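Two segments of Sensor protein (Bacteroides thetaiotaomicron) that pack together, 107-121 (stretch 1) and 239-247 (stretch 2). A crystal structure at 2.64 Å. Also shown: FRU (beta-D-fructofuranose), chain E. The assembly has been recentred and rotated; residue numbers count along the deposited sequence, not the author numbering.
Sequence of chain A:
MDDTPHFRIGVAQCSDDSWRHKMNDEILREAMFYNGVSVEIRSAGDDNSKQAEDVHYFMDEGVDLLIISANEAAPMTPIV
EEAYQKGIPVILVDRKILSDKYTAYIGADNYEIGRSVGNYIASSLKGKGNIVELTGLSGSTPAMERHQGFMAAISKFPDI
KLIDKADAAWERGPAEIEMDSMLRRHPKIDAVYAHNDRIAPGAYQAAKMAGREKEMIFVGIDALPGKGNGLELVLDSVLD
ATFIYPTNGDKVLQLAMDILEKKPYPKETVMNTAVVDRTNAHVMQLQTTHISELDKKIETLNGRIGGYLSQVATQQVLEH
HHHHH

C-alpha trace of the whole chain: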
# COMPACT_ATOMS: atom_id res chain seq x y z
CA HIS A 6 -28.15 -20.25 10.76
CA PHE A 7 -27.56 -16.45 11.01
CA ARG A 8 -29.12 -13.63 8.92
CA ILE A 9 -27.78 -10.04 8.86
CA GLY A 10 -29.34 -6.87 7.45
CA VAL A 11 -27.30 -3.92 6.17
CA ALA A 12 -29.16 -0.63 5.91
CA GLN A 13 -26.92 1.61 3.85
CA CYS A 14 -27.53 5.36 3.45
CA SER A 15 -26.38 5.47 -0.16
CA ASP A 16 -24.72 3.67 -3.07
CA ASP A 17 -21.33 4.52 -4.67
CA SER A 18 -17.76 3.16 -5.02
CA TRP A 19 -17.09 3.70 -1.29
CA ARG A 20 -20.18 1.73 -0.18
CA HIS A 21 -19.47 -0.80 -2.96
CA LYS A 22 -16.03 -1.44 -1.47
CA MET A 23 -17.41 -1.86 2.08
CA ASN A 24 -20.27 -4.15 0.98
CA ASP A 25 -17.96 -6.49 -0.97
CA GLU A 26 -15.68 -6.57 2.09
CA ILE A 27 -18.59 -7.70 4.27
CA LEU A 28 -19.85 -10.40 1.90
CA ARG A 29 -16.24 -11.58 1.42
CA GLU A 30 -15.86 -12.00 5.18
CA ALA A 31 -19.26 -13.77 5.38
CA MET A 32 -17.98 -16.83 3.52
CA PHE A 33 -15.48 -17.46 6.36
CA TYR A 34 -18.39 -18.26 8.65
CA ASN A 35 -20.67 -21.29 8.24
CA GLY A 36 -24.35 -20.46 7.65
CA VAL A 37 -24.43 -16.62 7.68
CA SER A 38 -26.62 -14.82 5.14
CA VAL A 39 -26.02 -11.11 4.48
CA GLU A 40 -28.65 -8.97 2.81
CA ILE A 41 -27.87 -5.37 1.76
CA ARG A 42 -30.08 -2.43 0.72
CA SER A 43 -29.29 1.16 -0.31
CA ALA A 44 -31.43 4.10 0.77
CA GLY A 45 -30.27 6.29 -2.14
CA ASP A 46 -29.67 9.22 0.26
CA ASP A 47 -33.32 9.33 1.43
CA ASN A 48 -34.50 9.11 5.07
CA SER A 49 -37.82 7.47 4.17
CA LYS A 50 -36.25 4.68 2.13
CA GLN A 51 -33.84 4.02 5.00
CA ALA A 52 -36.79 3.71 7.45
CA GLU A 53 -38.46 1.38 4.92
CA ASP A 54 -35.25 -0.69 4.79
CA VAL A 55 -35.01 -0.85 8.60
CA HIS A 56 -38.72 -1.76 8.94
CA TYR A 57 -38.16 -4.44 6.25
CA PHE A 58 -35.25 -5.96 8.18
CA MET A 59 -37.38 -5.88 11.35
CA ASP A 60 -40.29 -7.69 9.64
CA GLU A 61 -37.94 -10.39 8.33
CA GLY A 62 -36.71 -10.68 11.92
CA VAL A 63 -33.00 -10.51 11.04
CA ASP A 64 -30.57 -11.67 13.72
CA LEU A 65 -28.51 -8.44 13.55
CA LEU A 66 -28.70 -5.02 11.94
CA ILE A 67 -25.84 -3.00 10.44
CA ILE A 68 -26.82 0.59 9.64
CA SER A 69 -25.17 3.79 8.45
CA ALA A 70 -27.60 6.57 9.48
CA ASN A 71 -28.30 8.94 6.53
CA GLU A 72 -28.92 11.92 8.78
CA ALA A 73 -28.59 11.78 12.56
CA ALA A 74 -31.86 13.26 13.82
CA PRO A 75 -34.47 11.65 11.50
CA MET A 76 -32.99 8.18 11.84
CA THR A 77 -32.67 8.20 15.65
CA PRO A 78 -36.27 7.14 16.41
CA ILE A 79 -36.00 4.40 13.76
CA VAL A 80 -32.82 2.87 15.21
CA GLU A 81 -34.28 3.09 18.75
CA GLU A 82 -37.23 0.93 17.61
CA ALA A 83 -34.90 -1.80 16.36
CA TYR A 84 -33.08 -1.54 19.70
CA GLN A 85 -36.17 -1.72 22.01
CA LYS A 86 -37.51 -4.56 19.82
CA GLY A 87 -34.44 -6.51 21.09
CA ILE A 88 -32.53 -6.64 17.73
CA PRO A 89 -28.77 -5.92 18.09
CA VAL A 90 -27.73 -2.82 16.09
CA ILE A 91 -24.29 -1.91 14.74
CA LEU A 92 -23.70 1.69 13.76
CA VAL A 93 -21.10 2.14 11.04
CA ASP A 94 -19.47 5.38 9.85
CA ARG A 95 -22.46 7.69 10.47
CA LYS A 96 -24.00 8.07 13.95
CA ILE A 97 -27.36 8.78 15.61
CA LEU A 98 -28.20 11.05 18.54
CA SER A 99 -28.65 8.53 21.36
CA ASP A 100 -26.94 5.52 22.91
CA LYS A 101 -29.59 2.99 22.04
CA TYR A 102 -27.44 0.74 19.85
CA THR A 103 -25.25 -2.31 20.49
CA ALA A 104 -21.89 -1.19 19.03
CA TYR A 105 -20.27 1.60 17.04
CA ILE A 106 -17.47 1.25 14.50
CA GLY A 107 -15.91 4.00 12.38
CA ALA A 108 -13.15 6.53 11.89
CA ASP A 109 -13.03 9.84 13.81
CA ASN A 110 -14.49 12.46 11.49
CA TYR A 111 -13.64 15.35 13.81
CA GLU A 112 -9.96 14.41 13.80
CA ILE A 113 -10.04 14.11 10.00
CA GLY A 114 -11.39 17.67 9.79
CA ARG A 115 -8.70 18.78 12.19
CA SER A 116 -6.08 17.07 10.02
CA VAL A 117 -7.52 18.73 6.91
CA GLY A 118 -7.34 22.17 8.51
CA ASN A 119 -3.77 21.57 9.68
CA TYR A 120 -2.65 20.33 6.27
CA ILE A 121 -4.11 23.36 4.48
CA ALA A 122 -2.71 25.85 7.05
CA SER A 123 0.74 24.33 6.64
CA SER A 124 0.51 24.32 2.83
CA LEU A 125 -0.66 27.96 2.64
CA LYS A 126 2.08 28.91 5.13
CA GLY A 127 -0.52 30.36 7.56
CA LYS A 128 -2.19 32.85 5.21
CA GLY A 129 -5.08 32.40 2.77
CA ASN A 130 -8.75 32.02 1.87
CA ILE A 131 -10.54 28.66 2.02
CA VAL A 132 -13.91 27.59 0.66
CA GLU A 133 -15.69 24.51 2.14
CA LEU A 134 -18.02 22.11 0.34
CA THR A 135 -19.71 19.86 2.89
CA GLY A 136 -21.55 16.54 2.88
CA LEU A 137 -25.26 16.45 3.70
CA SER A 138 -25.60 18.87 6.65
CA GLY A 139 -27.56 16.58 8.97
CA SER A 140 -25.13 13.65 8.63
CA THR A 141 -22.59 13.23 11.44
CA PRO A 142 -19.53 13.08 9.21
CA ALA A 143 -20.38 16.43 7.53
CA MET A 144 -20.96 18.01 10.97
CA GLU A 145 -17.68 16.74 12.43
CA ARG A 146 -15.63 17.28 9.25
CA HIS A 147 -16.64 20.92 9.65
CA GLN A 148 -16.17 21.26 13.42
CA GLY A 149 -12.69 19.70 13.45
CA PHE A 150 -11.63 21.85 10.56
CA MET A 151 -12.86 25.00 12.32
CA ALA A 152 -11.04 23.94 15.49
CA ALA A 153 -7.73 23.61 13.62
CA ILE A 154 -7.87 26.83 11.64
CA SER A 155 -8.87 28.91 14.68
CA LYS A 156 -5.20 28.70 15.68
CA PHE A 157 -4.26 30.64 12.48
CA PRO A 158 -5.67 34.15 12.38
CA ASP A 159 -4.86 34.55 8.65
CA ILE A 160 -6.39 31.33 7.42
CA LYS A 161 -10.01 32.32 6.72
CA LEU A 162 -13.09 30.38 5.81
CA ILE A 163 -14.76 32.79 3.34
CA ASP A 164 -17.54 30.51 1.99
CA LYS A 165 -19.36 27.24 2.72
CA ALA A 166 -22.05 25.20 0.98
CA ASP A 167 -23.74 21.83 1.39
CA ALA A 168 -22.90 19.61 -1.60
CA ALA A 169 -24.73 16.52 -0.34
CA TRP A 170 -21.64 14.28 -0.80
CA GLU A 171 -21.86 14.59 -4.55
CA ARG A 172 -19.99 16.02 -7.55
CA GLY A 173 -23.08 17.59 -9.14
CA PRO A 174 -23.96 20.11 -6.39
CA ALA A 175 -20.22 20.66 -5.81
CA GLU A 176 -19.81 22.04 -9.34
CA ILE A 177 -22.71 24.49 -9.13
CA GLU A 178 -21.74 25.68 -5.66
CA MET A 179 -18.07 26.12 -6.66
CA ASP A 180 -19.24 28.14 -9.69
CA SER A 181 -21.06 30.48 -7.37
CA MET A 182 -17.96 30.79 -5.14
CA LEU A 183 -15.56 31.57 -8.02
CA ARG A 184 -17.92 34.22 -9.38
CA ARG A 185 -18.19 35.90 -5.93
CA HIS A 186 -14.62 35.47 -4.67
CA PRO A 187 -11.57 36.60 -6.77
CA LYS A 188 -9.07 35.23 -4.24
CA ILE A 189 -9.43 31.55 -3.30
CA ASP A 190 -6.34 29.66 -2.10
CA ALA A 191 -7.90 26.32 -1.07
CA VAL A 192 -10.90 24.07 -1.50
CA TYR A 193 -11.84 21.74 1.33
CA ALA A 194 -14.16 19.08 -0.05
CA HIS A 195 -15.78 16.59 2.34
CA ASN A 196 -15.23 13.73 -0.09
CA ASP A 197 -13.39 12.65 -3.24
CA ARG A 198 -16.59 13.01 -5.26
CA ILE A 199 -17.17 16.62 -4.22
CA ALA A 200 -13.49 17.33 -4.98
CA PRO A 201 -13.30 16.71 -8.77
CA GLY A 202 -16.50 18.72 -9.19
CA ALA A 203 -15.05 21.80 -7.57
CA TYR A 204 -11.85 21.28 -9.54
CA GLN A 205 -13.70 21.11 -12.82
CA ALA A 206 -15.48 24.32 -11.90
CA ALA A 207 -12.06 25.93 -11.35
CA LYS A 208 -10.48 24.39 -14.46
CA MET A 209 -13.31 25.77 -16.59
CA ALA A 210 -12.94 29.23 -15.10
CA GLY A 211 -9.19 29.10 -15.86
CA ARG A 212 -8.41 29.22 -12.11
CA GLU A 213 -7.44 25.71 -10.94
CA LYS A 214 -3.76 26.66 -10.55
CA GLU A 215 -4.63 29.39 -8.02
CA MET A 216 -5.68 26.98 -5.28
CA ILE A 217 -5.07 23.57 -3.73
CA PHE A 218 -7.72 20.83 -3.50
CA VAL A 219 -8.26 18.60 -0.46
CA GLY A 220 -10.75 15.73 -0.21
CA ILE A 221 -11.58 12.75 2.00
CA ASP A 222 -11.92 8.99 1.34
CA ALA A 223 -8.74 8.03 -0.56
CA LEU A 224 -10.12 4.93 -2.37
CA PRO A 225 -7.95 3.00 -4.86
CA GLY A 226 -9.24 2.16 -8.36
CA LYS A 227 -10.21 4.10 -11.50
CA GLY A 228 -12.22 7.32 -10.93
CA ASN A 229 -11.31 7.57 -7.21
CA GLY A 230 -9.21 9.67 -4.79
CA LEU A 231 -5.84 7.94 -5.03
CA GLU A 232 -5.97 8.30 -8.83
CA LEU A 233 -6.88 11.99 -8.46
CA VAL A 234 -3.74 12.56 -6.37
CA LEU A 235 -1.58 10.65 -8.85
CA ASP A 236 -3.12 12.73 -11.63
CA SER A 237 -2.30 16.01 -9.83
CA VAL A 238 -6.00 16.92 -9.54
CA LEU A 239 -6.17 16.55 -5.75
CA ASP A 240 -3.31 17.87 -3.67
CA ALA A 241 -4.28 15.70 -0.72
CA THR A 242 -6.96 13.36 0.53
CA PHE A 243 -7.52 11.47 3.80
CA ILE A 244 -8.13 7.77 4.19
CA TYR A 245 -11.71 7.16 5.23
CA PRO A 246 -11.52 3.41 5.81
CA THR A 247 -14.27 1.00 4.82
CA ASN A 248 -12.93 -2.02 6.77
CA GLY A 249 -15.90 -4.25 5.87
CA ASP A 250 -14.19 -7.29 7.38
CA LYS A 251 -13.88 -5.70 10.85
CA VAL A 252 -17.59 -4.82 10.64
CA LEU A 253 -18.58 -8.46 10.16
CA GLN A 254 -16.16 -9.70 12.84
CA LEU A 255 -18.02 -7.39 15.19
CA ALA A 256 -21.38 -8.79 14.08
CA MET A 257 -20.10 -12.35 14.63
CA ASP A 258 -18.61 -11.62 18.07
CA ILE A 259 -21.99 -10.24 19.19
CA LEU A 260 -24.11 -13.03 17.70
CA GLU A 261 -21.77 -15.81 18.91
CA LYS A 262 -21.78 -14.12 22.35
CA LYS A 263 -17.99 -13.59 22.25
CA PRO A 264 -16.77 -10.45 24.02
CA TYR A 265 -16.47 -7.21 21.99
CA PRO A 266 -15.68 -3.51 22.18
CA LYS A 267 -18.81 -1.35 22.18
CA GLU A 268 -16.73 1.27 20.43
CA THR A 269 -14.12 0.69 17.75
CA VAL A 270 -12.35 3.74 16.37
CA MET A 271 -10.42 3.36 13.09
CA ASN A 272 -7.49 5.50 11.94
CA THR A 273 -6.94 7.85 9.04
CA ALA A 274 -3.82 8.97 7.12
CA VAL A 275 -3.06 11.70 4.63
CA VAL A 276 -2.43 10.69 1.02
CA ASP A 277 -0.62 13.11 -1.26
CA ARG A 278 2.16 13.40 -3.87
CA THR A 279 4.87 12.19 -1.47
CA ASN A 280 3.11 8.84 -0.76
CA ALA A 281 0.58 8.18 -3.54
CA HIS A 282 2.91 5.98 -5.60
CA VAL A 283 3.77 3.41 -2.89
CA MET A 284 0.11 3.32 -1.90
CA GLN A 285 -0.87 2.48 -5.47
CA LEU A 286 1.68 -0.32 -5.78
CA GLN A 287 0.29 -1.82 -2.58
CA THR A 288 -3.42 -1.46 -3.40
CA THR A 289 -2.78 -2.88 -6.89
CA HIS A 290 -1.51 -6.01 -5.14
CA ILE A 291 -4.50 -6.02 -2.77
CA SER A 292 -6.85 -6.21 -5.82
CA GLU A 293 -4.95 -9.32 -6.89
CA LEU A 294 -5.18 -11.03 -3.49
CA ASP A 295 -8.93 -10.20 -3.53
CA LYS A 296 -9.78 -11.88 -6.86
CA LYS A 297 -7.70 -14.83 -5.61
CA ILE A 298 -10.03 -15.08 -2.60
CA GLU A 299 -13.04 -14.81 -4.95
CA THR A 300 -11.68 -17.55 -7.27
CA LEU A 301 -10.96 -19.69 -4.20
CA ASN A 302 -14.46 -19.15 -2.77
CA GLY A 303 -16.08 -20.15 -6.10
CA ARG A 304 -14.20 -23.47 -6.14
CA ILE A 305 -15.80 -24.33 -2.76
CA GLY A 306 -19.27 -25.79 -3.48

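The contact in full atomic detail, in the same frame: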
# COMPACT_ATOMS: atom_id res chain seq x y z
N GLY A 107 -16.18 2.98 13.40
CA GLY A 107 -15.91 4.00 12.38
C GLY A 107 -14.64 4.77 12.62
O GLY A 107 -13.94 4.53 13.60
N ALA A 108 -14.32 5.69 11.72
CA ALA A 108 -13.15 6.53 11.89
C ALA A 108 -13.56 7.88 12.45
O ALA A 108 -14.69 8.31 12.23
CB ALA A 108 -12.44 6.68 10.57
N ASP A 109 -12.67 8.56 13.18
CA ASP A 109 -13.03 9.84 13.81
C ASP A 109 -13.09 11.00 12.81
O ASP A 109 -12.06 11.51 12.35
CB ASP A 109 -12.10 10.20 14.97
CG ASP A 109 -12.62 11.35 15.81
OD1 ASP A 109 -12.11 11.53 16.93
OD2 ASP A 109 -13.55 12.08 15.37
N ASN A 110 -14.31 11.43 12.49
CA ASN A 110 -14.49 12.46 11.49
C ASN A 110 -14.01 13.83 11.95
O ASN A 110 -13.60 14.65 11.13
CB ASN A 110 -15.93 12.47 10.95
CG ASN A 110 -16.19 11.31 9.99
OD1 ASN A 110 -15.79 11.35 8.83
ND2 ASN A 110 -16.83 10.27 10.48
N TYR A 111 -14.06 14.07 13.26
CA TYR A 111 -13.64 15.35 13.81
C TYR A 111 -12.13 15.49 13.61
O TYR A 111 -11.64 16.52 13.14
CB TYR A 111 -14.01 15.43 15.28
CG TYR A 111 -13.73 16.77 15.95
CD1 TYR A 111 -12.47 17.07 16.47
CD2 TYR A 111 -14.74 17.72 16.08
CE1 TYR A 111 -12.23 18.29 17.10
CE2 TYR A 111 -14.49 18.95 16.70
CZ TYR A 111 -13.24 19.22 17.21
OH TYR A 111 -13.00 20.42 17.83
N GLU A 112 -11.40 14.43 13.96
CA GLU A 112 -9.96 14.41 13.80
C GLU A 112 -9.52 14.53 12.35
O GLU A 112 -8.49 15.14 12.06
CB GLU A 112 -9.39 13.15 14.44
CG GLU A 112 -9.19 13.31 15.94
CD GLU A 112 -8.34 14.53 16.29
OE1 GLU A 112 -8.73 15.25 17.24
OE2 GLU A 112 -7.30 14.77 15.61
N ILE A 113 -10.29 13.95 11.44
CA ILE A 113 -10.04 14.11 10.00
C ILE A 113 -10.16 15.59 9.59
O ILE A 113 -9.29 16.10 8.90
CB ILE A 113 -10.92 13.18 9.14
CG1 ILE A 113 -10.46 11.75 9.34
CG2 ILE A 113 -10.80 13.53 7.68
CD1 ILE A 113 -11.42 10.73 8.85
N GLY A 114 -11.20 16.26 10.07
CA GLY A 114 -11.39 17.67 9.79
C GLY A 114 -10.21 18.45 10.30
O GLY A 114 -9.63 19.28 9.58
N ARG A 115 -9.84 18.16 11.54
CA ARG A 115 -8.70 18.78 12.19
C ARG A 115 -7.46 18.61 11.33
O ARG A 115 -6.80 19.60 11.01
CB ARG A 115 -8.50 18.14 13.54
CG ARG A 115 -7.71 18.97 14.51
CD ARG A 115 -6.96 18.03 15.46
NE ARG A 115 -6.53 18.72 16.66
CZ ARG A 115 -7.37 19.23 17.56
NH1 ARG A 115 -6.89 19.85 18.64
NH2 ARG A 115 -8.68 19.09 17.38
N SER A 116 -7.17 17.37 10.94
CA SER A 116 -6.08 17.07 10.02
C SER A 116 -6.15 17.85 8.70
O SER A 116 -5.11 18.28 8.17
CB SER A 116 -6.07 15.59 9.68
OG SER A 116 -5.73 14.83 10.80
N VAL A 117 -7.35 18.00 8.15
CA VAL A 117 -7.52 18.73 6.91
C VAL A 117 -7.16 20.19 7.12
O VAL A 117 -6.44 20.77 6.33
CB VAL A 117 -8.95 18.61 6.38
CG1 VAL A 117 -9.25 19.72 5.39
CG2 VAL A 117 -9.15 17.29 5.73
N GLY A 118 -7.68 20.79 8.19
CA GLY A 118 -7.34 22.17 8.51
C GLY A 118 -5.85 22.37 8.72
O GLY A 118 -5.29 23.36 8.24
N ASN A 119 -5.20 21.44 9.43
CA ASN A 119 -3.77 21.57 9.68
C ASN A 119 -2.97 21.46 8.38
O ASN A 119 -2.03 22.21 8.17
CB ASN A 119 -3.24 20.60 10.74
CG ASN A 119 -3.60 21.01 12.19
OD1 ASN A 119 -3.85 22.18 12.49
ND2 ASN A 119 -3.66 20.02 13.07
N TYR A 120 -3.35 20.53 7.52
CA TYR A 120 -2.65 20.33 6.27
C TYR A 120 -2.74 21.56 5.36
O TYR A 120 -1.75 21.97 4.77
CB TYR A 120 -3.14 19.06 5.57
CG TYR A 120 -2.52 18.88 4.21
CD1 TYR A 120 -1.40 18.08 4.04
CD2 TYR A 120 -3.04 19.56 3.10
CE1 TYR A 120 -0.81 17.95 2.78
CE2 TYR A 120 -2.47 19.43 1.85
CZ TYR A 120 -1.36 18.63 1.69
OH TYR A 120 -0.80 18.51 0.44
N ILE A 121 -3.93 22.15 5.26
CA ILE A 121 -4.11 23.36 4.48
C ILE A 121 -3.33 24.55 5.06
O ILE A 121 -2.69 25.32 4.32
CB ILE A 121 -5.60 23.71 4.32
CG1 ILE A 121 -6.34 22.59 3.55
CG2 ILE A 121 -5.76 25.04 3.60
CD1 ILE A 121 -7.86 22.71 3.53
N LEU A 239 -6.07 16.33 -7.18
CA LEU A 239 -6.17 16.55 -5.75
C LEU A 239 -4.78 16.72 -5.18
O LEU A 239 -3.86 15.95 -5.50
CB LEU A 239 -6.82 15.34 -5.10
CG LEU A 239 -8.32 15.25 -4.93
CD1 LEU A 239 -8.65 13.87 -4.36
CD2 LEU A 239 -8.79 16.33 -3.99
N ASP A 240 -4.60 17.71 -4.31
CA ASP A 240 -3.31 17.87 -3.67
C ASP A 240 -3.17 16.92 -2.52
O ASP A 240 -2.07 16.45 -2.24
CB ASP A 240 -3.10 19.29 -3.23
CG ASP A 240 -3.08 20.24 -4.39
OD1 ASP A 240 -1.97 20.63 -4.81
OD2 ASP A 240 -4.18 20.59 -4.89
N ALA A 241 -4.28 16.62 -1.86
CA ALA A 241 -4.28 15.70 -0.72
C ALA A 241 -5.67 15.12 -0.52
O ALA A 241 -6.68 15.73 -0.88
CB ALA A 241 -3.79 16.41 0.56
N THR A 242 -5.71 13.93 0.07
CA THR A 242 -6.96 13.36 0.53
C THR A 242 -6.68 12.46 1.73
O THR A 242 -5.56 12.01 1.93
CB THR A 242 -7.73 12.63 -0.60
OG1 THR A 242 -9.00 12.19 -0.10
CG2 THR A 242 -6.93 11.43 -1.14
N PHE A 243 -7.70 12.23 2.56
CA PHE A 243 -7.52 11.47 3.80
C PHE A 243 -8.23 10.15 3.72
O PHE A 243 -9.35 10.08 3.21
CB PHE A 243 -7.98 12.29 5.01
CG PHE A 243 -7.03 13.38 5.36
CD1 PHE A 243 -6.06 13.18 6.34
CD2 PHE A 243 -7.06 14.59 4.65
CE1 PHE A 243 -5.16 14.20 6.65
CE2 PHE A 243 -6.17 15.60 4.94
CZ PHE A 243 -5.22 15.42 5.94
N ILE A 244 -7.56 9.11 4.19
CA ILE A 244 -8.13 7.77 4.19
C ILE A 244 -9.37 7.73 5.06
O ILE A 244 -9.29 8.00 6.26
CB ILE A 244 -7.11 6.72 4.68
CG1 ILE A 244 -6.02 6.51 3.61
CG2 ILE A 244 -7.82 5.39 5.03
CD1 ILE A 244 -5.03 5.40 3.93
N TYR A 245 -10.51 7.46 4.46
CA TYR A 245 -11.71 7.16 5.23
C TYR A 245 -12.02 5.68 5.05
O TYR A 245 -12.59 5.28 4.02
CB TYR A 245 -12.89 8.04 4.83
CG TYR A 245 -14.04 7.97 5.81
CD1 TYR A 245 -13.84 8.30 7.17
CD2 TYR A 245 -15.31 7.58 5.42
CE1 TYR A 245 -14.89 8.24 8.10
CE2 TYR A 245 -16.36 7.51 6.33
CZ TYR A 245 -16.14 7.85 7.67
OH TYR A 245 -17.17 7.80 8.60
N PRO A 246 -11.59 4.87 6.02
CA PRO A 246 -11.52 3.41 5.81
C PRO A 246 -12.87 2.72 5.86
O PRO A 246 -13.73 3.06 6.68
CB PRO A 246 -10.63 2.93 6.96
CG PRO A 246 -10.81 3.95 8.05
CD PRO A 246 -11.13 5.27 7.36
N THR A 247 -13.05 1.78 4.95
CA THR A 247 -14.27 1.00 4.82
C THR A 247 -14.26 -0.16 5.82
O THR A 247 -15.23 -0.34 6.55
CB THR A 247 -14.43 0.48 3.38
OG1 THR A 247 -13.25 -0.23 3.00
CG2 THR A 247 -14.65 1.62 2.40
C1 FRU E . -19.87 7.22 0.97
C2 FRU E . -19.61 8.62 1.49
C3 FRU E . -18.12 8.96 1.51
C4 FRU E . -18.00 9.76 2.80
C5 FRU E . -18.96 9.00 3.71
C6 FRU E . -19.50 9.79 4.89
O1 FRU E . -21.24 7.08 0.63
O2 FRU E . -20.37 9.54 0.69
O3 FRU E . -17.69 9.67 0.34
O4 FRU E . -16.66 9.82 3.30
O5 FRU E . -20.05 8.69 2.84
O6 FRU E . -20.28 8.91 5.73

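The two stretches lie far apart in sequence but pack closely in the fold. Helix 110-121 runs nearly antiparallel to strand 241-244, at an angle of 159° between their N-to-C directions. Their axes approach to 9.6 Å. The start of the helix therefore lies near the end of stretch 2, and Tyr120 lies near Ala241. Together the two stretches bury 493 Å² of surface, and most of the contact is apolar.

Stretch 1 opens in a strand that begins earlier in the chain. Gly107 makes no contact with the other stretch. Ala108 points its CB toward stretch 2, where the small methyl group meets two residues. Ala108 CB lies 3.7 Å from Pro246 CD and 3.8 Å from Tyr245 CE1. Both are plain van der Waals contacts between apolar carbons.

Asp109 points away and caps the helix. Its OD2 accepts a hydrogen bond from Tyr111 N, with OD2 and N 2.9 Å apart. Glu112 N makes a weak second bond to the same Asp109 OD2 at 3.5 Å. The carboxylate thus satisfies amides that have no carbonyl partner in the first turn.

Asn110 makes the only hydrogen bond between the stretches. Asn110 ND2 donates to Tyr245 OH at 3.1 Å, and the N-H...acceptor angle of 174° is nearly linear. The CB of each residue points sideways, but both side chains reach inward to meet. Asn110 OD1 and Tyr245 OH are also hydrogen-bonded elsewhere in the structure. The Tyr245 ring borders the bound fructose as well, with Tyr245 CD2 3.4 Å from FRU O4. One tyrosine side chain thus touches both the helix start and the sugar.

Ile113 sits one turn further on and fills the space between two aromatic residues. Ile113 CD1 is 3.8 Å from Tyr245 CD1, and Ile113 CG2 is 4.1 Å from Phe243 CB. The next two residues, Gly114 and Arg115, make no contact with stretch 2.

Phe243 is the centre of the packing and has the largest area covered, 109 Å². Its side chain points toward the helix and meets several residues there. Ser116 CB approaches Phe243 CE1 at 3.5 Å. The serine hydroxyl is used within the helix, where Ser116 OG donates to Glu112 O at 3.0 Å. It is the carbon of Ser116 that makes the closest approach to the ring. Val117 CG2 lies 3.5 Å from Phe243 CE2, adding a branched aliphatic contact.

Tyr120 closes the interface. Its CB lies at the edge of the Phe243 ring, 4.2 Å from Phe243 CZ. Its own ring reaches the start of the strand. There Ala241 CB sits over one face of the ring, 3.8 Å from the ring centroid and 27° off the normal, a CH-pi contact. The closest atoms of this pair are Tyr120 CZ and Ala241 CB, at 3.5 Å. Thr242 points away from the helix between Ala241 and Phe243, which both point toward it, the alternation expected of a strand.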